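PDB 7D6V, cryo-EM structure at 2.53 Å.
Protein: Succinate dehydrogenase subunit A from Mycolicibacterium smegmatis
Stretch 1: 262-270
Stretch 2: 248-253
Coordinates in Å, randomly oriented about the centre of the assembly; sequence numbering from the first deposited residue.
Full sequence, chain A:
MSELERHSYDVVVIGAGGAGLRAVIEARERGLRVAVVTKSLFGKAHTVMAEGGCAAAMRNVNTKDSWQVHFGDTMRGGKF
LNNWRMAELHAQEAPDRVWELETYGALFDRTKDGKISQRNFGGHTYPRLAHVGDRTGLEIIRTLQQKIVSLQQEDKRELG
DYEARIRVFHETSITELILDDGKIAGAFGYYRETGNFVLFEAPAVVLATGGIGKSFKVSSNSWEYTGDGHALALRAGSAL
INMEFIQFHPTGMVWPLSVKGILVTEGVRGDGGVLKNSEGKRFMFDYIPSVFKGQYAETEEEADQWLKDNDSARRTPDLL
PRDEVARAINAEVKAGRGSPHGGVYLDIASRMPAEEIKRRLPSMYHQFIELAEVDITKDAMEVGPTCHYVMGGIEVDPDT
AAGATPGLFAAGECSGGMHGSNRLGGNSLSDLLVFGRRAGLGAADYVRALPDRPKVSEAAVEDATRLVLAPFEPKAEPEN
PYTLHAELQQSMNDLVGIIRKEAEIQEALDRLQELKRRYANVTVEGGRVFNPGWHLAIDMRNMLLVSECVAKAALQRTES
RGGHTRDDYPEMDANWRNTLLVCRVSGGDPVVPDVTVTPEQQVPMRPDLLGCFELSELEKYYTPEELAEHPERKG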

ATOM      1  N   ILE A 262       6.977  -0.176  14.943  1.00 38.11           N
ATOM      2  CA  ILE A 262       7.229  -1.391  14.183  1.00 38.11           C
ATOM      3  C   ILE A 262       7.613  -2.508  15.138  1.00 38.11           C
ATOM      4  O   ILE A 262       8.500  -2.350  15.986  1.00 38.11           O
ATOM      5  CB  ILE A 262       8.317  -1.141  13.128  1.00 38.11           C
ATOM      6  CG1 ILE A 262       8.021   0.148  12.361  1.00 38.11           C
ATOM      7  CG2 ILE A 262       8.426  -2.325  12.184  1.00 38.11           C
ATOM      8  CD1 ILE A 262       6.881   0.029  11.378  1.00 38.11           C
ATOM      9  N   LEU A 263       6.939  -3.646  15.009  1.00 38.16           N
ATOM     10  CA  LEU A 263       7.178  -4.774  15.894  1.00 38.16           C
ATOM     11  C   LEU A 263       8.398  -5.556  15.433  1.00 38.16           C
ATOM     12  O   LEU A 263       8.597  -5.774  14.236  1.00 38.16           O
ATOM     13  CB  LEU A 263       5.955  -5.691  15.935  1.00 38.16           C
ATOM     14  CG  LEU A 263       4.837  -5.400  16.941  1.00 38.16           C
ATOM     15  CD1 LEU A 263       4.252  -4.013  16.747  1.00 38.16           C
ATOM     16  CD2 LEU A 263       3.746  -6.455  16.848  1.00 38.16           C
ATOM     17  N   VAL A 264       9.218  -5.973  16.392  1.00 43.60           N
ATOM     18  CA  VAL A 264      10.381  -6.812  16.129  1.00 43.60           C
ATOM     19  C   VAL A 264      10.068  -8.208  16.649  1.00 43.60           C
ATOM     20  O   VAL A 264       9.786  -8.387  17.840  1.00 43.60           O
ATOM     21  CB  VAL A 264      11.652  -6.248  16.781  1.00 43.60           C
ATOM     22  CG1 VAL A 264      12.865  -7.046  16.354  1.00 43.60           C
ATOM     23  CG2 VAL A 264      11.825  -4.781  16.428  1.00 43.60           C
ATOM     24  N   THR A 265      10.113  -9.193  15.756  1.00 49.84           N
ATOM     25  CA  THR A 265       9.763 -10.557  16.113  1.00 49.84           C
ATOM     26  C   THR A 265      10.832 -11.179  17.008  1.00 49.84           C
ATOM     27  O   THR A 265      11.977 -10.727  17.069  1.00 49.84           O
ATOM     28  CB  THR A 265       9.578 -11.411  14.858  1.00 49.84           C
ATOM     29  OG1 THR A 265      10.810 -11.464  14.129  1.00 49.84           O
ATOM     30  CG2 THR A 265       8.498 -10.819  13.968  1.00 49.84           C
ATOM     31  N   GLU A 266      10.436 -12.240  17.715  1.00 53.95           N
ATOM     32  CA  GLU A 266      11.372 -12.990  18.543  1.00 53.95           C
ATOM     33  C   GLU A 266      12.360 -13.803  17.718  1.00 53.95           C
ATOM     34  O   GLU A 266      13.311 -14.354  18.285  1.00 53.95           O
ATOM     35  CB  GLU A 266      10.606 -13.907  19.499  1.00 53.95           C
ATOM     36  CG  GLU A 266       9.888 -15.060  18.820  1.00 53.95           C
ATOM     37  CD  GLU A 266       8.515 -14.677  18.293  1.00 53.95           C
ATOM     38  OE1 GLU A 266       8.229 -13.466  18.180  1.00 53.95           O
ATOM     39  OE2 GLU A 266       7.721 -15.592  17.989  1.00 53.95           O
ATOM     40  N   GLY A 267      12.158 -13.898  16.402  1.00 55.83           N
ATOM     41  CA  GLY A 267      13.155 -14.526  15.554  1.00 55.83           C
ATOM     42  C   GLY A 267      14.487 -13.807  15.588  1.00 55.83           C
ATOM     43  O   GLY A 267      15.539 -14.433  15.437  1.00 55.83           O
ATOM     44  N   VAL A 268      14.463 -12.486  15.780  1.00 55.28           N
ATOM     45  CA  VAL A 268      15.701 -11.736  15.966  1.00 55.28           C
ATOM     46  C   VAL A 268      16.399 -12.179  17.244  1.00 55.28           C
ATOM     47  O   VAL A 268      17.633 -12.242  17.308  1.00 55.28           O
ATOM     48  CB  VAL A 268      15.412 -10.224  15.968  1.00 55.28           C
ATOM     49  CG1 VAL A 268      16.707  -9.436  16.069  1.00 55.28           C
ATOM     50  CG2 VAL A 268      14.640  -9.838  14.721  1.00 55.28           C
ATOM     51  N   ARG A 269      15.624 -12.495  18.281  1.00 56.10           N
ATOM     52  CA  ARG A 269      16.183 -13.070  19.496  1.00 56.10           C
ATOM     53  C   ARG A 269      16.504 -14.549  19.346  1.00 56.10           C
ATOM     54  O   ARG A 269      17.126 -15.124  20.245  1.00 56.10           O
ATOM     55  CB  ARG A 269      15.233 -12.856  20.672  1.00 56.10           C
ATOM     56  CG  ARG A 269      15.268 -11.446  21.219  1.00 56.10           C
ATOM     57  CD  ARG A 269      14.242 -11.245  22.307  1.00 56.10           C
ATOM     58  NE  ARG A 269      12.908 -11.036  21.761  1.00 56.10           N
ATOM     59  CZ  ARG A 269      11.810 -11.598  22.251  1.00 56.10           C
ATOM     60  NH1 ARG A 269      10.632 -11.353  21.695  1.00 56.10           N
ATOM     61  NH2 ARG A 269      11.890 -12.401  23.298  1.00 56.10           N
ATOM     62  N   GLY A 270      16.114 -15.168  18.234  1.00 58.06           N
ATOM     63  CA  GLY A 270      16.602 -16.491  17.888  1.00 58.06           C
ATOM     64  C   GLY A 270      18.051 -16.431  17.440  1.00 58.06           C
ATOM     65  O   GLY A 270      18.578 -17.356  16.816  1.00 58.06           O
TER
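Stretch 2, residues 248-253: FHPTGM

Residues 248-253 lie along the first part of residues 262-270 through a single backbone bridge, extended at one end by a histidine side chain that binds a main-chain carbonyl. The bridge pairs Gly-252 with Leu-263, whose CA atoms are 4.5 Å apart, and the two segments run antiparallel there: Met-253 is matched with Ile-262, and Thr-251 with Val-264. Two backbone hydrogen bonds flank the pair. Met-253 N donates to Ile-262 O at 3.3 Å, and Val-264 N donates to Thr-251 O at 2.9 Å with an angle of 161° at the hydrogen. Between them, Gly-252 CA approaches Ile-262 O to 3.4 Å in a CA-H...O contact, so this carbonyl faces both the amide of Met-253 and the glycine CA.

Stretch 2 is extended at 248-249 and again at 251-253, but the chain turns a corner at Pro-250, where phi/psi are -65/-18°. The turn separates the two strand segments, and it is the second that forms the bridge. His-249, ahead of the corner, nevertheless points its CA-to-CB bond toward stretch 1 and takes a t rotamer. Its NE2 donates to Val-264 O at 2.6 Å, a short hydrogen bond with an angle of 159°. Val-264 is thus held through both main-chain polar groups, its N by the backbone of Thr-251 and its O by the imidazole. The acceptor lies at the ring edge, near the ring plane, as expected for a bond to a ring nitrogen. Closer to the backbone of His-249, its CB packs against Leu-263 CG at 3.7 Å.

The side chains of Thr-251 and Val-264 add close packing beside the backbone bond, with Thr-251 CG2 3.6 Å from Val-264 CB. Val-264 also reaches the other end of the strand, where its CG2 lies 4.3 Å from Met-253 CG in an apolar contact. The end of the Met-253 side chain leads away from stretch 1, and its SD is engaged elsewhere in the structure.

Beyond Val-264 the chain of stretch 1 leaves the extended path in a type I turn from Thr-265 to Val-268, closed by a weak hydrogen bond from Val-268 N to Thr-265 O at 3.3 Å. Gly-267 and Val-268 make no contact with stretch 2. Arg-269 returns to it, with its CA-to-CB bond pointing toward stretch 2 and its NE 4.1 Å from Thr-251 OG1, a distance that indicates proximity without a hydrogen bond. Together the two stretches bury 412 Å², summed over both sides.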

ATOM      1  N   PHE A 248       0.269  -6.279  23.914  1.00 26.51           N
ATOM      2  CA  PHE A 248       1.509  -5.524  23.856  1.00 26.51           C
ATOM      3  C   PHE A 248       2.597  -6.426  23.304  1.00 26.51           C
ATOM      4  O   PHE A 248       2.769  -7.554  23.775  1.00 26.51           O
ATOM      5  CB  PHE A 248       1.927  -5.017  25.233  1.00 26.51           C
ATOM      6  CG  PHE A 248       1.008  -3.994  25.825  1.00 26.51           C
ATOM      7  CD1 PHE A 248       0.040  -4.366  26.738  1.00 26.51           C
ATOM      8  CD2 PHE A 248       1.140  -2.658  25.505  1.00 26.51           C
ATOM      9  CE1 PHE A 248      -0.797  -3.429  27.296  1.00 26.51           C
ATOM     10  CE2 PHE A 248       0.305  -1.715  26.063  1.00 26.51           C
ATOM     11  CZ  PHE A 248      -0.663  -2.100  26.959  1.00 26.51           C
ATOM     12  N   HIS A 249       3.307  -5.945  22.326  1.00 34.71           N
ATOM     13  CA  HIS A 249       4.521  -6.650  21.947  1.00 34.71           C
ATOM     14  C   HIS A 249       5.701  -6.088  22.728  1.00 34.71           C
ATOM     15  O   HIS A 249       5.932  -4.874  22.698  1.00 34.71           O
ATOM     16  CB  HIS A 249       4.779  -6.534  20.455  1.00 34.71           C
ATOM     17  CG  HIS A 249       5.800  -7.500  19.948  1.00 34.71           C
ATOM     18  ND1 HIS A 249       5.653  -8.865  20.062  1.00 34.71           N
ATOM     19  CD2 HIS A 249       6.986  -7.300  19.329  1.00 34.71           C
ATOM     20  CE1 HIS A 249       6.705  -9.464  19.536  1.00 34.71           C
ATOM     21  NE2 HIS A 249       7.529  -8.536  19.083  1.00 34.71           N
ATOM     22  N   PRO A 250       6.453  -6.928  23.445  1.00 37.57           N
ATOM     23  CA  PRO A 250       7.509  -6.403  24.325  1.00 37.57           C
ATOM     24  C   PRO A 250       8.643  -5.713  23.591  1.00 37.57           C
ATOM     25  O   PRO A 250       9.392  -4.958  24.223  1.00 37.57           O
ATOM     26  CB  PRO A 250       8.012  -7.655  25.059  1.00 37.57           C
ATOM     27  CG  PRO A 250       6.974  -8.710  24.815  1.00 37.57           C
ATOM     28  CD  PRO A 250       6.377  -8.396  23.489  1.00 37.57           C
ATOM     29  N   THR A 251       8.801  -5.940  22.289  1.00 40.09           N
ATOM     30  CA  THR A 251       9.991  -5.518  21.552  1.00 40.09           C
ATOM     31  C   THR A 251       9.546  -4.755  20.305  1.00 40.09           C
ATOM     32  O   THR A 251       9.288  -5.347  19.254  1.00 40.09           O
ATOM     33  CB  THR A 251      10.858  -6.736  21.212  1.00 40.09           C
ATOM     34  OG1 THR A 251      11.364  -7.316  22.422  1.00 40.09           O
ATOM     35  CG2 THR A 251      12.030  -6.351  20.338  1.00 40.09           C
ATOM     36  N   GLY A 252       9.441  -3.436  20.433  1.00 40.65           N
ATOM     37  CA  GLY A 252       9.160  -2.574  19.302  1.00 40.65           C
ATOM     38  C   GLY A 252      10.023  -1.330  19.323  1.00 40.65           C
ATOM     39  O   GLY A 252      10.300  -0.790  20.395  1.00 40.65           O
ATOM     40  N   MET A 253      10.447  -0.864  18.150  1.00 42.01           N
ATOM     41  CA  MET A 253      11.332   0.292  18.073  1.00 42.01           C
ATOM     42  C   MET A 253      10.657   1.523  18.666  1.00 42.01           C
ATOM     43  O   MET A 253       9.483   1.786  18.403  1.00 42.01           O
ATOM     44  CB  MET A 253      11.716   0.551  16.618  1.00 42.01           C
ATOM     45  CG  MET A 253      12.512  -0.570  15.977  1.00 42.01           C
ATOM     46  SD  MET A 253      14.241  -0.569  16.472  1.00 42.01           S
ATOM     47  CE  MET A 253      14.763   1.043  15.889  1.00 42.01           C
TER